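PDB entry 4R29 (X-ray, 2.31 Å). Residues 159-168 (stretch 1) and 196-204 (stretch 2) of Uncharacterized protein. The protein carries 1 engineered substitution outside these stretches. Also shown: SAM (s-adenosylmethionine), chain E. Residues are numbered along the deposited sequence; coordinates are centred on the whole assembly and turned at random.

Stretch 1, residues 159-168: QRANRFIELY
Stretch 2 196-204: REMGEIFSY

Two helices pack nearly antiparallel, their N-to-C directions 162° apart and their axes 10.2 Å apart at closest approach. Residues 159-168 are helical throughout; the second helix, already under way at Arg196, runs to Ile201. Register is set by two CA-CA pairs, Arg160 with Ile201 at 5.9 Å and Phe164 with Met198 at 6.8 Å, so one turn on the first helix answers three residues on the second.

Arg196 stays out of reach. Glu197 (chi1 m, chi2 p) points its CA-to-CB bond toward the partner but leads its carboxylate away, leaving CB 3.6 Å from Leu167 CD1; Leu167 is in the m, t rotamer. Met198, chi1 m with chi2 off-well at -116° and chi3 p, brings CE to 3.1 Å from Phe164 CD1, at the edge of that ring (Phe164 chi1 t, chi2 79°), and to 3.9 Å from Leu167 CD1. Its CB meanwhile lies 3.6 Å from SAM O4'. Gly199 turns to the ligand, CA 3.7 Å from SAM C8; an ideal CB there would lie only 3.0 Å from C8.

Ile201 (chi1 p, chi2 t) is the knob, seated among Arg160, Arg163, Phe164 and Leu167. Its CD1 lies 3.6 Å from Phe164 CB and 3.9 Å from Leu167 CD1, while CG2 meets Arg163 CG at 3.9 Å.

Phe202 (chi1 m) bonds its N to Met198 O at 2.9 Å and places CZ 3.6 Å from Phe164 CD1, the ring planes oblique at 55°; SAM O lies over one face of its ring. Ser203, at phi/psi 67/23, closes the helix as a Schellman motif, with Ser203 N to Glu200 O at 3.0 Å and Tyr204 N to Gly199 O at 3.1 Å. Extended Arg160 (m, t, t) reaches this terminus: NH1 gives Ile201 O a weak 3.0 Å hydrogen bond and lies 2.9 Å from Ser203 OG. Beyond the turn, Tyr204 OH donates to SAM O at 2.7 Å.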

# COMPACT_ATOMS: atom_id res chain seq x y z
N GLN A 159 -1.44 -7.55 12.70
CA GLN A 159 -1.97 -8.86 12.36
C GLN A 159 -2.51 -8.87 10.94
O GLN A 159 -2.15 -9.73 10.14
CB GLN A 159 -3.05 -9.32 13.36
CG GLN A 159 -2.47 -9.73 14.72
CD GLN A 159 -3.53 -9.92 15.82
OE1 GLN A 159 -4.73 -10.08 15.53
NE2 GLN A 159 -3.09 -9.88 17.07
N ARG A 160 -3.36 -7.89 10.62
CA ARG A 160 -3.92 -7.80 9.28
C ARG A 160 -2.85 -7.49 8.26
O ARG A 160 -2.88 -8.03 7.16
CB ARG A 160 -5.08 -6.79 9.19
CG ARG A 160 -6.33 -7.35 9.82
CD ARG A 160 -7.55 -6.52 9.57
NE ARG A 160 -8.70 -7.16 10.18
CZ ARG A 160 -9.96 -6.87 9.90
NH1 ARG A 160 -10.25 -5.93 9.00
NH2 ARG A 160 -10.93 -7.52 10.52
N ALA A 161 -1.88 -6.65 8.62
CA ALA A 161 -0.84 -6.31 7.66
C ALA A 161 -0.07 -7.57 7.34
O ALA A 161 0.24 -7.85 6.18
CB ALA A 161 0.07 -5.24 8.20
N ASN A 162 0.25 -8.34 8.37
CA ASN A 162 0.96 -9.60 8.18
C ASN A 162 0.14 -10.58 7.35
O ASN A 162 0.64 -11.21 6.42
CB ASN A 162 1.35 -10.21 9.53
CG ASN A 162 2.57 -9.56 10.14
OD1 ASN A 162 3.43 -9.02 9.42
ND2 ASN A 162 2.66 -9.59 11.46
N ARG A 163 -1.14 -10.71 7.70
CA ARG A 163 -2.04 -11.59 6.98
C ARG A 163 -2.15 -11.20 5.50
O ARG A 163 -2.23 -12.05 4.62
CB ARG A 163 -3.41 -11.59 7.65
CG ARG A 163 -4.42 -12.53 7.01
CD ARG A 163 -4.04 -13.96 7.32
NE ARG A 163 -5.02 -14.93 6.86
CZ ARG A 163 -4.70 -16.16 6.46
NH1 ARG A 163 -3.43 -16.56 6.44
NH2 ARG A 163 -5.65 -16.99 6.06
N PHE A 164 -2.12 -9.91 5.22
CA PHE A 164 -2.12 -9.48 3.83
C PHE A 164 -0.89 -10.00 3.09
O PHE A 164 -1.00 -10.48 1.97
CB PHE A 164 -2.19 -7.96 3.72
CG PHE A 164 -1.87 -7.45 2.35
CD1 PHE A 164 -2.82 -7.49 1.35
CD2 PHE A 164 -0.60 -6.96 2.06
CE1 PHE A 164 -2.53 -7.03 0.07
CE2 PHE A 164 -0.30 -6.49 0.78
CZ PHE A 164 -1.26 -6.53 -0.22
N ILE A 165 0.27 -9.88 3.72
CA ILE A 165 1.52 -10.29 3.08
C ILE A 165 1.52 -11.80 2.76
O ILE A 165 2.00 -12.23 1.70
CB ILE A 165 2.72 -9.88 3.94
CG1 ILE A 165 2.80 -8.35 4.02
CG2 ILE A 165 4.02 -10.46 3.38
CD1 ILE A 165 3.85 -7.85 5.01
N GLU A 166 0.97 -12.59 3.68
CA GLU A 166 0.77 -14.02 3.43
C GLU A 166 -0.15 -14.27 2.25
O GLU A 166 0.16 -15.08 1.38
CB GLU A 166 0.16 -14.71 4.65
CG GLU A 166 1.06 -14.73 5.84
CD GLU A 166 0.33 -15.21 7.08
OE1 GLU A 166 0.83 -14.97 8.20
OE2 GLU A 166 -0.75 -15.82 6.93
N LEU A 167 -1.30 -13.59 2.23
CA LEU A 167 -2.23 -13.78 1.12
C LEU A 167 -1.58 -13.27 -0.16
O LEU A 167 -1.65 -13.91 -1.19
CB LEU A 167 -3.57 -13.09 1.40
CG LEU A 167 -4.34 -13.61 2.62
CD1 LEU A 167 -5.61 -12.83 2.89
CD2 LEU A 167 -4.65 -15.10 2.45
N TYR A 168 -0.92 -12.13 -0.08
CA TYR A 168 -0.24 -11.58 -1.24
C TYR A 168 0.81 -12.54 -1.80
O TYR A 168 0.98 -12.66 -3.01
CB TYR A 168 0.42 -10.27 -0.90
CG TYR A 168 1.15 -9.64 -2.05
CD1 TYR A 168 0.47 -8.92 -3.01
CD2 TYR A 168 2.53 -9.78 -2.18
CE1 TYR A 168 1.12 -8.33 -4.07
CE2 TYR A 168 3.20 -9.20 -3.24
CZ TYR A 168 2.49 -8.48 -4.18
OH TYR A 168 3.13 -7.89 -5.24
N ARG A 196 -11.68 -13.36 -1.17
CA ARG A 196 -12.60 -13.22 -0.04
C ARG A 196 -11.83 -12.95 1.24
O ARG A 196 -12.20 -12.09 2.05
CB ARG A 196 -13.48 -14.47 0.14
CG ARG A 196 -14.35 -14.41 1.39
CD ARG A 196 -15.42 -15.51 1.44
NE ARG A 196 -16.33 -15.48 0.31
CZ ARG A 196 -17.44 -14.75 0.24
NH1 ARG A 196 -17.80 -13.94 1.23
NH2 ARG A 196 -18.20 -14.80 -0.85
N GLU A 197 -10.74 -13.68 1.42
CA GLU A 197 -9.86 -13.45 2.56
C GLU A 197 -9.28 -12.02 2.58
O GLU A 197 -9.24 -11.38 3.63
CB GLU A 197 -8.77 -14.53 2.61
CG GLU A 197 -9.31 -15.94 2.81
CD GLU A 197 -9.84 -16.61 1.52
OE1 GLU A 197 -9.88 -15.99 0.43
OE2 GLU A 197 -10.19 -17.81 1.60
N MET A 198 -8.86 -11.51 1.43
CA MET A 198 -8.45 -10.10 1.34
C MET A 198 -9.57 -9.13 1.68
O MET A 198 -9.36 -8.18 2.41
CB MET A 198 -7.99 -9.75 -0.07
CG MET A 198 -6.99 -10.69 -0.65
SD MET A 198 -5.46 -9.83 -0.91
CE MET A 198 -5.14 -9.51 0.82
N GLY A 199 -10.75 -9.35 1.10
CA GLY A 199 -11.87 -8.47 1.35
C GLY A 199 -12.11 -8.31 2.84
O GLY A 199 -12.30 -7.20 3.36
N GLU A 200 -12.07 -9.43 3.54
CA GLU A 200 -12.26 -9.46 4.98
C GLU A 200 -11.22 -8.64 5.73
O GLU A 200 -11.56 -7.81 6.57
CB GLU A 200 -12.31 -10.91 5.47
CG GLU A 200 -13.53 -11.64 4.90
CD GLU A 200 -13.56 -13.14 5.20
OE1 GLU A 200 -12.56 -13.68 5.70
OE2 GLU A 200 -14.59 -13.77 4.93
N ILE A 201 -9.94 -8.84 5.42
CA ILE A 201 -8.91 -8.10 6.15
C ILE A 201 -8.90 -6.62 5.77
O ILE A 201 -8.48 -5.79 6.56
CB ILE A 201 -7.50 -8.76 6.06
CG1 ILE A 201 -7.01 -8.85 4.61
CG2 ILE A 201 -7.51 -10.16 6.72
CD1 ILE A 201 -5.51 -9.25 4.50
N PHE A 202 -9.41 -6.28 4.59
CA PHE A 202 -9.55 -4.88 4.22
C PHE A 202 -10.84 -4.26 4.77
O PHE A 202 -11.11 -3.10 4.50
CB PHE A 202 -9.51 -4.69 2.69
CG PHE A 202 -8.13 -4.86 2.09
CD1 PHE A 202 -7.04 -4.14 2.58
CD2 PHE A 202 -7.92 -5.73 1.02
CE1 PHE A 202 -5.79 -4.29 2.01
CE2 PHE A 202 -6.67 -5.88 0.45
CZ PHE A 202 -5.60 -5.16 0.95
N SER A 203 -11.61 -5.03 5.53
CA SER A 203 -12.84 -4.50 6.16
C SER A 203 -13.95 -4.14 5.19
O SER A 203 -14.79 -3.33 5.51
CB SER A 203 -12.53 -3.26 7.01
OG SER A 203 -11.62 -3.55 8.04
N TYR A 204 -13.96 -4.70 3.99
CA TYR A 204 -15.03 -4.39 3.07
C TYR A 204 -16.31 -4.99 3.61
O TYR A 204 -16.28 -5.95 4.38
CB TYR A 204 -14.75 -4.95 1.68
CG TYR A 204 -13.53 -4.39 1.01
CD1 TYR A 204 -12.93 -3.22 1.46
CD2 TYR A 204 -12.97 -5.04 -0.09
CE1 TYR A 204 -11.81 -2.71 0.83
CE2 TYR A 204 -11.86 -4.53 -0.72
CZ TYR A 204 -11.28 -3.37 -0.25
OH TYR A 204 -10.18 -2.88 -0.88
N SAM E . -6.40 -0.08 -1.78
CA SAM E . -7.25 -1.16 -1.28
C SAM E . -7.47 -1.07 0.23
O SAM E . -8.44 -1.63 0.74
OXT SAM E . -6.66 -0.45 0.94
CB SAM E . -6.68 -2.54 -1.59
CG SAM E . -6.76 -2.95 -3.05
SD SAM E . -6.57 -4.74 -3.32
CE SAM E . -6.77 -4.69 -5.12
C5' SAM E . -8.24 -5.28 -2.90
C4' SAM E . -8.35 -6.80 -3.00
O4' SAM E . -9.43 -7.26 -2.21
C3' SAM E . -8.60 -7.27 -4.42
O3' SAM E . -7.39 -7.59 -5.09
C2' SAM E . -9.48 -8.49 -4.24
O2' SAM E . -8.63 -9.60 -4.20
C1' SAM E . -10.10 -8.33 -2.86
N9 SAM E . -11.53 -7.93 -2.89
C8 SAM E . -12.55 -8.57 -2.25
N7 SAM E . -13.70 -7.91 -2.46
C5 SAM E . -13.42 -6.83 -3.23
C6 SAM E . -14.22 -5.82 -3.73
N6 SAM E . -15.53 -5.81 -3.48
N1 SAM E . -13.65 -4.83 -4.50
C2 SAM E . -12.29 -4.84 -4.75
N3 SAM E . -11.49 -5.85 -4.25
C4 SAM E . -12.05 -6.83 -3.49